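Local coordinates for protein proline dehydrogenase (Bradyrhizobium japonicum USDA 110, PDB 3HAZ) that probably oxidizes proline to glutamate in two steps, with an FAD-dependent proline dehydrogenase and an NAD-dependent aldehyde dehydrogenase joined in one chain, at residues Pro511-Ala523 with Leu608-Tyr620. Sequence-based numbering, arbitrary orientation.
Sequences PERRNSRGVEFGA and LSELREAADFCRY
The R612 guanidinium has the backbone N of G518 over one face and, at its edge near the plane, OG of S516 and OD1 of N515. At the other end of the contact the guanidinium of R513 takes CD1 of Y620 over a face, its NE lying 3.8 Å from that carbon at the ring's edge, with the two planes 78° apart. R513, N515, S516 and G518 belong to the extended loop between helix 487-491 and helix 524-536, laid along helix 604-629 of the aldehyde dehydrogenase part and running antiparallel to it: R513 sits by R619, S516 by R612, V519 by L608. S516 is gripped from two sides. Its OG, turned between backbone N and carbonyl carbon (chi1 47°), accepts from R612 NE at 3.0 Å, slightly out of the guanidinium plane, and donates to D616 OD1 at 2.7 Å on the syn side, 31° out of the carboxylate plane. R612 bends at chi3, and its NH2 adds weak bonds to S516 O and N515 OD1, while NH1 reaches E357 O. Replacing R612 by an alanine would remove the donor to S516 OG and the aliphatic stretch beside R517 O, and would probably leave that hydroxyl without its mate and open a gap there. N515 turns its ND2 to P505 O. Further along, CG of R514 rests 3.5 Å from CD of R619, whose NH1 is salt-bridged to E586 of helix 571-587. Toward 523 the contact turns apolar: CD2 of L608 touches CB of V519 at 4.0 Å and CE1 of F521 at 4.2 Å, both side chains also packing on helix 524-536. Waters bridge the polar part; one donates to R514 O and D616 OD1 and accepts from R619 NH1 at 3.0 Å, in the plane of that guanidinium.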
ATOM      1  N   PRO A 511      16.705  -5.612 -11.154  1.00 37.74           N
ATOM      2  CA  PRO A 511      16.968  -4.442 -11.988  1.00 39.77           C
ATOM      3  C   PRO A 511      18.264  -3.734 -11.613  1.00 40.56           C
ATOM      4  O   PRO A 511      18.525  -2.660 -12.148  1.00 43.45           O
ATOM      5  CB  PRO A 511      15.782  -3.547 -11.652  1.00 45.04           C
ATOM      6  CG  PRO A 511      15.628  -3.763 -10.163  1.00 47.11           C
ATOM      7  CD  PRO A 511      16.024  -5.224  -9.905  1.00 41.98           C
ATOM      8  N   GLU A 512      19.054  -4.319 -10.714  1.00 45.95           N
ATOM      9  CA  GLU A 512      20.318  -3.711 -10.290  1.00 51.70           C
ATOM     10  C   GLU A 512      21.242  -3.438 -11.476  1.00 53.79           C
ATOM     11  O   GLU A 512      21.570  -2.287 -11.764  1.00 56.89           O
ATOM     12  CB  GLU A 512      21.040  -4.593  -9.268  1.00 53.11           C
ATOM     13  CG  GLU A 512      20.127  -5.265  -8.258  1.00 63.91           C
ATOM     14  CD  GLU A 512      19.173  -4.293  -7.592  1.00 75.26           C
ATOM     15  OE1 GLU A 512      18.049  -4.714  -7.237  1.00 80.49           O
ATOM     16  OE2 GLU A 512      19.543  -3.111  -7.428  1.00 74.06           O
ATOM     17  N   ARG A 513      21.661  -4.498 -12.163  1.00 39.95           N
ATOM     18  CA  ARG A 513      22.558  -4.345 -13.303  1.00 33.36           C
ATOM     19  C   ARG A 513      22.356  -5.475 -14.300  1.00 30.63           C
ATOM     20  O   ARG A 513      21.706  -6.470 -13.989  1.00 25.34           O
ATOM     21  CB  ARG A 513      24.008  -4.349 -12.827  1.00 34.51           C
ATOM     22  CG  ARG A 513      24.443  -5.692 -12.289  1.00 33.80           C
ATOM     23  CD  ARG A 513      25.583  -5.569 -11.300  1.00 35.45           C
ATOM     24  NE  ARG A 513      25.511  -6.646 -10.320  1.00 37.12           N
ATOM     25  CZ  ARG A 513      26.156  -7.799 -10.433  1.00 31.54           C
ATOM     26  NH1 ARG A 513      26.944  -8.016 -11.478  1.00 39.20           N
ATOM     27  NH2 ARG A 513      26.021  -8.725  -9.498  1.00 30.17           N
ATOM     28  N   ARG A 514      22.910  -5.322 -15.499  1.00 25.32           N
ATOM     29  CA  ARG A 514      22.929  -6.422 -16.454  1.00 26.10           C
ATOM     30  C   ARG A 514      24.029  -7.426 -16.108  1.00 25.80           C
ATOM     31  O   ARG A 514      25.003  -7.101 -15.423  1.00 24.16           O
ATOM     32  CB  ARG A 514      23.096  -5.920 -17.894  1.00 41.01           C
ATOM     33  CG  ARG A 514      23.656  -4.519 -18.009  1.00 55.16           C
ATOM     34  CD  ARG A 514      22.610  -3.548 -18.530  1.00 66.13           C
ATOM     35  NE  ARG A 514      22.717  -3.364 -19.976  1.00 75.73           N
ATOM     36  CZ  ARG A 514      21.854  -2.670 -20.711  1.00 81.83           C
ATOM     37  NH1 ARG A 514      22.039  -2.555 -22.020  1.00 83.44           N
ATOM     38  NH2 ARG A 514      20.804  -2.094 -20.139  1.00 84.18           N
ATOM     39  N   ASN A 515      23.851  -8.655 -16.573  1.00 24.05           N
ATOM     40  CA  ASN A 515      24.818  -9.716 -16.354  1.00 25.27           C
ATOM     41  C   ASN A 515      25.679  -9.826 -17.606  1.00 30.63           C
ATOM     42  O   ASN A 515      25.202  -9.558 -18.709  1.00 30.75           O
ATOM     43  CB  ASN A 515      24.085 -11.031 -16.100  1.00 21.31           C
ATOM     44  CG  ASN A 515      24.989 -12.111 -15.537  1.00 23.36           C
ATOM     45  OD1 ASN A 515      26.170 -11.881 -15.259  1.00 21.82           O
ATOM     46  ND2 ASN A 515      24.429 -13.296 -15.345  1.00 22.31           N
ATOM     47  N   SER A 516      26.944 -10.194 -17.450  1.00 23.46           N
ATOM     48  CA  SER A 516      27.795 -10.395 -18.619  1.00 23.18           C
ATOM     49  C   SER A 516      27.367 -11.662 -19.357  1.00 26.15           C
ATOM     50  O   SER A 516      26.725 -12.538 -18.776  1.00 23.20           O
ATOM     51  CB  SER A 516      29.264 -10.486 -18.208  1.00 23.91           C
ATOM     52  OG  SER A 516      29.433 -11.351 -17.101  1.00 22.18           O
ATOM     53  N   ARG A 517      27.721 -11.759 -20.633  1.00 24.68           N
ATOM     54  CA  ARG A 517      27.355 -12.921 -21.440  1.00 24.48           C
ATOM     55  C   ARG A 517      28.442 -13.981 -21.443  1.00 22.96           C
ATOM     56  O   ARG A 517      29.630 -13.663 -21.484  1.00 22.74           O
ATOM     57  CB  ARG A 517      27.066 -12.509 -22.881  1.00 27.34           C
ATOM     58  CG  ARG A 517      25.757 -11.768 -23.078  1.00 40.07           C
ATOM     59  CD  ARG A 517      25.507 -11.561 -24.566  1.00 56.83           C
ATOM     60  NE  ARG A 517      25.755 -12.788 -25.322  1.00 68.01           N
ATOM     61  CZ  ARG A 517      26.081 -12.825 -26.612  1.00 74.22           C
ATOM     62  NH1 ARG A 517      26.286 -13.993 -27.210  1.00 77.73           N
ATOM     63  NH2 ARG A 517      26.207 -11.700 -27.304  1.00 72.95           N
ATOM     64  N   GLY A 518      28.024 -15.246 -21.417  1.00 19.17           N
ATOM     65  CA  GLY A 518      28.942 -16.366 -21.514  1.00 20.40           C
ATOM     66  C   GLY A 518      28.712 -17.146 -22.795  1.00 26.65           C
ATOM     67  O   GLY A 518      28.035 -16.670 -23.703  1.00 27.96           O
ATOM     68  N   VAL A 519      29.270 -18.350 -22.862  1.00 18.19           N
ATOM     69  CA  VAL A 519      29.162 -19.192 -24.045  1.00 17.53           C
ATOM     70  C   VAL A 519      28.977 -20.633 -23.596  1.00 23.32           C
ATOM     71  O   VAL A 519      29.636 -21.075 -22.657  1.00 26.22           O
ATOM     72  CB  VAL A 519      30.440 -19.082 -24.925  1.00 19.60           C
ATOM     73  CG1 VAL A 519      30.358 -20.004 -26.133  1.00 20.14           C
ATOM     74  CG2 VAL A 519      30.669 -17.627 -25.365  1.00 21.79           C
ATOM     75  N   GLU A 520      28.072 -21.358 -24.249  1.00 18.45           N
ATOM     76  CA  GLU A 520      27.911 -22.785 -23.986  1.00 18.89           C
ATOM     77  C   GLU A 520      28.845 -23.592 -24.881  1.00 24.32           C
ATOM     78  O   GLU A 520      28.621 -23.700 -26.092  1.00 24.12           O
ATOM     79  CB  GLU A 520      26.462 -23.231 -24.191  1.00 22.61           C
ATOM     80  CG  GLU A 520      26.244 -24.728 -23.962  1.00 26.86           C
ATOM     81  CD  GLU A 520      26.844 -25.209 -22.647  1.00 26.91           C
ATOM     82  OE1 GLU A 520      26.293 -24.856 -21.583  1.00 24.73           O
ATOM     83  OE2 GLU A 520      27.863 -25.943 -22.677  1.00 19.23           O
ATOM     84  N   PHE A 521      29.895 -24.151 -24.280  1.00 20.96           N
ATOM     85  CA  PHE A 521      30.895 -24.911 -25.017  1.00 24.43           C
ATOM     86  C   PHE A 521      30.285 -26.194 -25.592  1.00 27.62           C
ATOM     87  O   PHE A 521      30.813 -26.770 -26.545  1.00 21.97           O
ATOM     88  CB  PHE A 521      32.075 -25.256 -24.105  1.00 30.39           C
ATOM     89  CG  PHE A 521      33.006 -24.102 -23.840  1.00 28.21           C
ATOM     90  CD1 PHE A 521      32.594 -22.796 -24.036  1.00 29.51           C
ATOM     91  CD2 PHE A 521      34.285 -24.327 -23.362  1.00 30.48           C
ATOM     92  CE1 PHE A 521      33.446 -21.739 -23.783  1.00 31.54           C
ATOM     93  CE2 PHE A 521      35.140 -23.275 -23.105  1.00 33.78           C
ATOM     94  CZ  PHE A 521      34.720 -21.978 -23.315  1.00 31.66           C
ATOM     95  N   GLY A 522      29.167 -26.625 -25.011  1.00 22.28           N
ATOM     96  CA  GLY A 522      28.491 -27.836 -25.446  1.00 25.01           C
ATOM     97  C   GLY A 522      27.598 -27.626 -26.655  1.00 27.09           C
ATOM     98  O   GLY A 522      26.925 -28.553 -27.101  1.00 25.76           O
ATOM     99  N   ALA A 523      27.576 -26.396 -27.165  1.00 20.74           N
ATOM    100  CA  ALA A 523      26.872 -26.077 -28.402  1.00 23.69           C
ATOM    101  C   ALA A 523      27.918 -25.780 -29.463  1.00 28.82           C
ATOM    102  O   ALA A 523      28.507 -24.699 -29.469  1.00 32.53           O
ATOM    103  CB  ALA A 523      25.960 -24.872 -28.203  1.00 21.39           C
ATOM    104  N   LEU A 608      37.584 -16.363 -20.932  1.00 28.20           N
ATOM    105  CA  LEU A 608      36.206 -15.899 -21.034  1.00 23.11           C
ATOM    106  C   LEU A 608      35.657 -15.498 -19.661  1.00 25.56           C
ATOM    107  O   LEU A 608      35.008 -14.459 -19.510  1.00 23.14           O
ATOM    108  CB  LEU A 608      35.330 -16.985 -21.650  1.00 23.16           C
ATOM    109  CG  LEU A 608      33.827 -16.733 -21.584  1.00 27.00           C
ATOM    110  CD1 LEU A 608      33.479 -15.465 -22.347  1.00 31.35           C
ATOM    111  CD2 LEU A 608      33.068 -17.929 -22.136  1.00 19.91           C
ATOM    112  N   SER A 609      35.919 -16.333 -18.664  1.00 20.59           N
ATOM    113  CA  SER A 609      35.487 -16.044 -17.305  1.00 23.14           C
ATOM    114  C   SER A 609      36.091 -14.739 -16.772  1.00 25.21           C
ATOM    115  O   SER A 609      35.407 -13.973 -16.095  1.00 25.02           O
ATOM    116  CB  SER A 609      35.832 -17.205 -16.372  1.00 23.45           C
ATOM    117  OG  SER A 609      35.703 -16.810 -15.021  1.00 33.44           O
ATOM    118  N   GLU A 610      37.364 -14.486 -17.070  1.00 22.17           N
ATOM    119  CA  GLU A 610      37.990 -13.246 -16.620  1.00 28.50           C
ATOM    120  C   GLU A 610      37.396 -12.041 -17.353  1.00 29.26           C
ATOM    121  O   GLU A 610      37.142 -11.000 -16.745  1.00 28.46           O
ATOM    122  CB  GLU A 610      39.516 -13.276 -16.772  1.00 28.14           C
ATOM    123  CG  GLU A 610      40.161 -11.941 -16.400  1.00 25.87           C
ATOM    124  CD  GLU A 610      41.655 -12.014 -16.119  1.00 33.90           C
ATOM    125  OE1 GLU A 610      42.302 -13.033 -16.448  1.00 39.69           O
ATOM    126  OE2 GLU A 610      42.188 -11.029 -15.567  1.00 32.05           O
ATOM    127  N   LEU A 611      37.172 -12.187 -18.657  1.00 28.57           N
ATOM    128  CA  LEU A 611      36.514 -11.133 -19.427  1.00 29.35           C
ATOM    129  C   LEU A 611      35.161 -10.784 -18.797  1.00 26.05           C
ATOM    130  O   LEU A 611      34.870  -9.615 -18.560  1.00 23.99           O
ATOM    131  CB  LEU A 611      36.350 -11.540 -20.899  1.00 28.27           C
ATOM    132  CG  LEU A 611      35.776 -10.507 -21.889  1.00 28.17           C
ATOM    133  CD1 LEU A 611      34.277 -10.290 -21.689  1.00 26.40           C
ATOM    134  CD2 LEU A 611      36.516  -9.184 -21.806  1.00 25.80           C
ATOM    135  N   ARG A 612      34.344 -11.798 -18.525  1.00 25.16           N
ATOM    136  CA  ARG A 612      33.057 -11.576 -17.864  1.00 26.49           C
ATOM    137  C   ARG A 612      33.226 -10.825 -16.539  1.00 23.05           C
ATOM    138  O   ARG A 612      32.507  -9.867 -16.263  1.00 23.06           O
ATOM    139  CB  ARG A 612      32.311 -12.901 -17.628  1.00 21.06           C
ATOM    140  CG  ARG A 612      31.696 -13.526 -18.884  1.00 21.11           C
ATOM    141  CD  ARG A 612      30.779 -14.693 -18.529  1.00 25.02           C
ATOM    142  NE  ARG A 612      29.581 -14.248 -17.818  1.00 20.01           N
ATOM    143  CZ  ARG A 612      28.815 -15.034 -17.066  1.00 28.13           C
ATOM    144  NH1 ARG A 612      29.118 -16.317 -16.912  1.00 26.05           N
ATOM    145  NH2 ARG A 612      27.745 -14.535 -16.456  1.00 23.43           N
ATOM    146  N   GLU A 613      34.178 -11.274 -15.726  1.00 24.89           N
ATOM    147  CA  GLU A 613      34.437 -10.677 -14.418  1.00 23.27           C
ATOM    148  C   GLU A 613      34.807  -9.193 -14.530  1.00 21.97           C
ATOM    149  O   GLU A 613      34.374  -8.369 -13.721  1.00 25.62           O
ATOM    150  CB  GLU A 613      35.564 -11.444 -13.717  1.00 22.36           C
ATOM    151  CG  GLU A 613      35.836 -11.007 -12.287  1.00 24.19           C
ATOM    152  CD  GLU A 613      37.001 -11.752 -11.662  1.00 38.29           C
ATOM    153  OE1 GLU A 613      37.543 -12.661 -12.320  1.00 47.75           O
ATOM    154  OE2 GLU A 613      37.376 -11.431 -10.513  1.00 44.39           O
ATOM    155  N   ALA A 614      35.626  -8.863 -15.526  1.00 22.91           N
ATOM    156  CA  ALA A 614      36.033  -7.481 -15.751  1.00 24.33           C
ATOM    157  C   ALA A 614      34.816  -6.603 -16.011  1.00 23.23           C
ATOM    158  O   ALA A 614      34.674  -5.536 -15.412  1.00 28.05           O
ATOM    159  CB  ALA A 614      37.025  -7.390 -16.919  1.00 16.68           C
ATOM    160  N   ALA A 615      33.934  -7.060 -16.897  1.00 24.81           N
ATOM    161  CA  ALA A 615      32.709  -6.324 -17.211  1.00 24.82           C
ATOM    162  C   ALA A 615      31.767  -6.276 -16.015  1.00 23.18           C
ATOM    163  O   ALA A 615      31.097  -5.275 -15.796  1.00 24.42           O
ATOM    164  CB  ALA A 615      32.003  -6.930 -18.419  1.00 23.16           C
ATOM    165  N   ASP A 616      31.707  -7.363 -15.251  1.00 16.25           N
ATOM    166  CA  ASP A 616      30.889  -7.387 -14.037  1.00 19.16           C
ATOM    167  C   ASP A 616      31.389  -6.346 -13.024  1.00 17.59           C
ATOM    168  O   ASP A 616      30.594  -5.665 -12.373  1.00 20.48           O
ATOM    169  CB  ASP A 616      30.894  -8.785 -13.399  1.00 20.51           C
ATOM    170  CG  ASP A 616      30.134  -9.832 -14.231  1.00 27.90           C
ATOM    171  OD1 ASP A 616      29.361  -9.462 -15.142  1.00 27.03           O
ATOM    172  OD2 ASP A 616      30.305 -11.039 -13.956  1.00 27.97           O
ATOM    173  N   PHE A 617      32.706  -6.236 -12.876  1.00 19.98           N
ATOM    174  CA  PHE A 617      33.266  -5.245 -11.964  1.00 23.04           C
ATOM    175  C   PHE A 617      32.772  -3.844 -12.336  1.00 24.41           C
ATOM    176  O   PHE A 617      32.345  -3.079 -11.476  1.00 19.48           O
ATOM    177  CB  PHE A 617      34.792  -5.262 -11.985  1.00 18.85           C
ATOM    178  CG  PHE A 617      35.412  -6.185 -10.970  1.00 22.37           C
ATOM    179  CD1 PHE A 617      36.371  -7.111 -11.355  1.00 17.47           C
ATOM    180  CD2 PHE A 617      35.052  -6.116  -9.637  1.00 16.69           C
ATOM    181  CE1 PHE A 617      36.948  -7.956 -10.430  1.00 26.26           C
ATOM    182  CE2 PHE A 617      35.620  -6.962  -8.710  1.00 22.75           C
ATOM    183  CZ  PHE A 617      36.572  -7.880  -9.104  1.00 29.63           C
ATOM    184  N   CYS A 618      32.833  -3.519 -13.625  1.00 24.60           N
ATOM    185  CA  CYS A 618      32.428  -2.201 -14.103  1.00 25.87           C
ATOM    186  C   CYS A 618      30.962  -1.902 -13.788  1.00 27.06           C
ATOM    187  O   CYS A 618      30.630  -0.826 -13.283  1.00 25.18           O
ATOM    188  CB  CYS A 618      32.679  -2.070 -15.607  1.00 22.95           C
ATOM    189  SG  CYS A 618      34.420  -2.131 -16.094  1.00 25.54           S
ATOM    190  N   ARG A 619      30.085  -2.853 -14.090  1.00 21.28           N
ATOM    191  CA  ARG A 619      28.655  -2.631 -13.901  1.00 22.23           C
ATOM    192  C   ARG A 619      28.283  -2.601 -12.424  1.00 17.57           C
ATOM    193  O   ARG A 619      27.458  -1.804 -12.003  1.00 25.74           O
ATOM    194  CB  ARG A 619      27.834  -3.683 -14.649  1.00 21.42           C
ATOM    195  CG  ARG A 619      28.054  -3.673 -16.153  1.00 22.91           C
ATOM    196  CD  ARG A 619      26.924  -4.353 -16.910  1.00 21.98           C
ATOM    197  NE  ARG A 619      27.166  -4.315 -18.351  1.00 25.87           N
ATOM    198  CZ  ARG A 619      27.733  -5.302 -19.038  1.00 32.01           C
ATOM    199  NH1 ARG A 619      28.101  -6.416 -18.418  1.00 32.11           N
ATOM    200  NH2 ARG A 619      27.928  -5.176 -20.344  1.00 27.45           N
ATOM    201  N   TYR A 620      28.912  -3.464 -11.637  1.00 21.15           N
ATOM    202  CA  TYR A 620      28.634  -3.530 -10.211  1.00 17.14           C
ATOM    203  C   TYR A 620      29.136  -2.290  -9.465  1.00 25.16           C
ATOM    204  O   TYR A 620      28.407  -1.700  -8.664  1.00 21.85           O
ATOM    205  CB  TYR A 620      29.234  -4.798  -9.597  1.00 23.23           C
ATOM    206  CG  TYR A 620      29.009  -4.882  -8.105  1.00 19.65           C
ATOM    207  CD1 TYR A 620      27.753  -5.182  -7.586  1.00 19.49           C
ATOM    208  CD2 TYR A 620      30.043  -4.637  -7.216  1.00 16.24           C
ATOM    209  CE1 TYR A 620      27.543  -5.251  -6.211  1.00 16.50           C
ATOM    210  CE2 TYR A 620      29.842  -4.701  -5.847  1.00 19.76           C
ATOM    211  CZ  TYR A 620      28.592  -5.005  -5.352  1.00 17.62           C
ATOM    212  OH  TYR A 620      28.408  -5.059  -3.992  1.00 25.43           O
TER
HETATM  213  O   HOH W   1      27.848  -7.240 -15.569  1.00 27.60           O
HETATM  214  O   HOH W   2      28.166 -12.553 -13.386  1.00 17.97           O
HETATM  215  O   HOH W   3      25.964 -15.474 -14.684  1.00 22.04           O